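Local coordinates for protein trilobed Protease (Pyrococcus furiosus, PDB 2GOP) that forms the beta-propeller domain of a protease, a ring of blades with open Velcro closure that probably controls substrate access to the peptidase site, at residues R56-A61 and K71-M76. Sequence-based numbering, arbitrary orientation.
Sequences RFIENA and KKIAFM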
loop_
_atom_site.group_PDB
_atom_site.type_symbol
_atom_site.label_atom_id
_atom_site.label_comp_id
_atom_site.label_asym_id
_atom_site.label_seq_id
_atom_site.Cartn_x
_atom_site.Cartn_y
_atom_site.Cartn_z
ATOM N N ARG A 56 3.948 -34.590 3.701
ATOM C CA ARG A 56 5.171 -34.561 2.912
ATOM C C ARG A 56 5.803 -33.192 3.120
ATOM O O ARG A 56 5.109 -32.238 3.438
ATOM C CB ARG A 56 4.871 -34.842 1.434
ATOM C CG ARG A 56 4.496 -36.309 1.178
ATOM C CD ARG A 56 4.429 -36.667 -0.313
ATOM N NE ARG A 56 3.182 -36.493 -1.090
ATOM C CZ ARG A 56 1.986 -36.036 -0.697
ATOM N NH1 ARG A 56 1.704 -35.641 0.546
ATOM N NH2 ARG A 56 1.017 -35.977 -1.606
ATOM N N PHE A 57 7.116 -33.108 2.962
ATOM C CA PHE A 57 7.850 -31.885 3.277
ATOM C C PHE A 57 8.769 -31.484 2.124
ATOM O O PHE A 57 9.371 -32.341 1.477
ATOM C CB PHE A 57 8.667 -32.079 4.562
ATOM C CG PHE A 57 7.835 -32.467 5.760
ATOM C CD1 PHE A 57 7.231 -31.499 6.547
ATOM C CD2 PHE A 57 7.659 -33.803 6.100
ATOM C CE1 PHE A 57 6.453 -31.848 7.647
ATOM C CE2 PHE A 57 6.890 -34.158 7.203
ATOM C CZ PHE A 57 6.288 -33.171 7.974
ATOM N N ILE A 58 8.846 -30.183 1.856
ATOM C CA ILE A 58 9.876 -29.627 0.985
ATOM C C ILE A 58 10.650 -28.576 1.776
ATOM O O ILE A 58 10.101 -27.535 2.146
ATOM C CB ILE A 58 9.286 -28.994 -0.288
ATOM C CG1 ILE A 58 8.453 -30.012 -1.078
ATOM C CG2 ILE A 58 10.400 -28.439 -1.150
ATOM C CD1 ILE A 58 7.705 -29.399 -2.284
ATOM N N GLU A 59 11.920 -28.858 2.046
ATOM C CA GLU A 59 12.757 -27.974 2.864
ATOM C C GLU A 59 13.131 -26.693 2.126
ATOM O O GLU A 59 13.209 -26.674 0.894
ATOM C CB GLU A 59 14.045 -28.683 3.292
ATOM C CG GLU A 59 13.903 -29.629 4.477
ATOM C CD GLU A 59 15.205 -30.362 4.796
ATOM O OE1 GLU A 59 16.281 -29.717 4.783
ATOM O OE2 GLU A 59 15.152 -31.584 5.065
ATOM N N ASN A 60 13.370 -25.629 2.891
ATOM C CA ASN A 60 13.952 -24.407 2.356
ATOM C C ASN A 60 13.122 -23.838 1.201
ATOM O O ASN A 60 13.645 -23.543 0.130
ATOM C CB ASN A 60 15.405 -24.680 1.923
ATOM C CG ASN A 60 16.143 -23.423 1.487
ATOM O OD1 ASN A 60 15.750 -22.300 1.820
ATOM N ND2 ASN A 60 17.223 -23.610 0.731
ATOM N N ALA A 61 11.828 -23.671 1.438
ATOM C CA ALA A 61 10.895 -23.300 0.381
ATOM C C ALA A 61 9.705 -22.506 0.914
ATOM O O ALA A 61 9.276 -22.708 2.052
ATOM C CB ALA A 61 10.397 -24.554 -0.320
ATOM N N LYS A 71 -0.770 -33.414 -8.894
ATOM C CA LYS A 71 0.418 -34.216 -9.267
ATOM C C LYS A 71 1.737 -33.450 -9.153
ATOM O O LYS A 71 2.803 -34.054 -9.141
ATOM C CB LYS A 71 0.291 -34.739 -10.693
ATOM C CG LYS A 71 -0.821 -35.757 -10.899
ATOM C CD LYS A 71 -0.864 -36.197 -12.352
ATOM C CE LYS A 71 -2.097 -37.051 -12.660
ATOM N NZ LYS A 71 -2.112 -37.485 -14.088
ATOM N N LYS A 72 1.665 -32.125 -9.082
ATOM C CA LYS A 72 2.861 -31.292 -8.982
ATOM C C LYS A 72 2.715 -30.201 -7.941
ATOM O O LYS A 72 1.612 -29.808 -7.579
ATOM C CB LYS A 72 3.157 -30.626 -10.325
ATOM C CG LYS A 72 3.396 -31.597 -11.452
ATOM C CD LYS A 72 3.728 -30.881 -12.731
ATOM C CE LYS A 72 3.863 -31.862 -13.900
ATOM N NZ LYS A 72 4.714 -33.044 -13.575
ATOM N N ILE A 73 3.850 -29.688 -7.492
ATOM C CA ILE A 73 3.871 -28.480 -6.685
ATOM C C ILE A 73 4.994 -27.554 -7.162
ATOM O O ILE A 73 6.136 -27.974 -7.324
ATOM C CB ILE A 73 3.997 -28.806 -5.162
ATOM C CG1 ILE A 73 3.875 -27.531 -4.328
ATOM C CG2 ILE A 73 5.299 -29.521 -4.859
ATOM C CD1 ILE A 73 3.588 -27.791 -2.880
ATOM N N ALA A 74 4.648 -26.298 -7.415
ATOM C CA ALA A 74 5.638 -25.278 -7.706
ATOM C C ALA A 74 5.935 -24.529 -6.410
ATOM O O ALA A 74 5.073 -24.412 -5.532
ATOM C CB ALA A 74 5.127 -24.318 -8.790
ATOM N N PHE A 75 7.157 -24.029 -6.280
ATOM C CA PHE A 75 7.517 -23.277 -5.091
ATOM C C PHE A 75 8.700 -22.386 -5.355
ATOM O O PHE A 75 9.331 -22.483 -6.400
ATOM C CB PHE A 75 7.805 -24.214 -3.911
ATOM C CG PHE A 75 8.935 -25.181 -4.146
ATOM C CD1 PHE A 75 8.702 -26.413 -4.756
ATOM C CD2 PHE A 75 10.229 -24.881 -3.724
ATOM C CE1 PHE A 75 9.745 -27.328 -4.943
ATOM C CE2 PHE A 75 11.266 -25.787 -3.913
ATOM C CZ PHE A 75 11.022 -27.008 -4.518
ATOM N N MET A 76 9.004 -21.538 -4.378
ATOM C CA MET A 76 10.103 -20.597 -4.496
ATOM C C MET A 76 11.207 -20.929 -3.501
ATOM O O MET A 76 10.930 -21.276 -2.351
ATOM C CB MET A 76 9.591 -19.190 -4.237
ATOM C CG MET A 76 10.374 -18.108 -4.937
ATOM S SD MET A 76 10.390 -16.583 -3.985
ATOM C CE MET A 76 11.719 -17.038 -2.886
#
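I58 lays its CG2 methyl over one face of the F75 ring, a CH-pi contact with the carbon 4.0 Å from the ring centroid and displaced toward the rim, where CZ is the nearest ring atom at 3.7 Å. CG1 of I58 lies anti to the carbonyl carbon (chi1 -57°) and an extended chi2 of 174° carries CD1 on to I73, where the two side chains meet tip to tip, I58 CD1 lying 3.5 Å from I73 CG2. A61 CB approaches the same ring obliquely, 3.4 Å from F75 CD2. The backbone joins in through a CA-H...O contact, A61 CA to M76 O at 3.4 Å, and no hydrogen bond links the two segments. This apolar seam forms part of the interface between adjacent four-stranded blades of a beta-propeller: 55-59 is the outermost strand of one blade, and the chain crosses at N60 and A61 into 62-66, the first strand of the next, which pairs with 72-79. An alanine in place of F75 would probably leave the I58 methyl without the ring it covers and open a gap between the blades. Within its own blade the F75 ring also meets that of W88, the planes about 25° apart, while I45 of the preceding blade touches both A61 and F75. R77 holds the connecting turn, donating hydrogen bonds to the carbonyl oxygens of E59 and N60, and backbone hydrogen bonds between I58 and I45 and between I73 and A90 tie each segment into its own sheet.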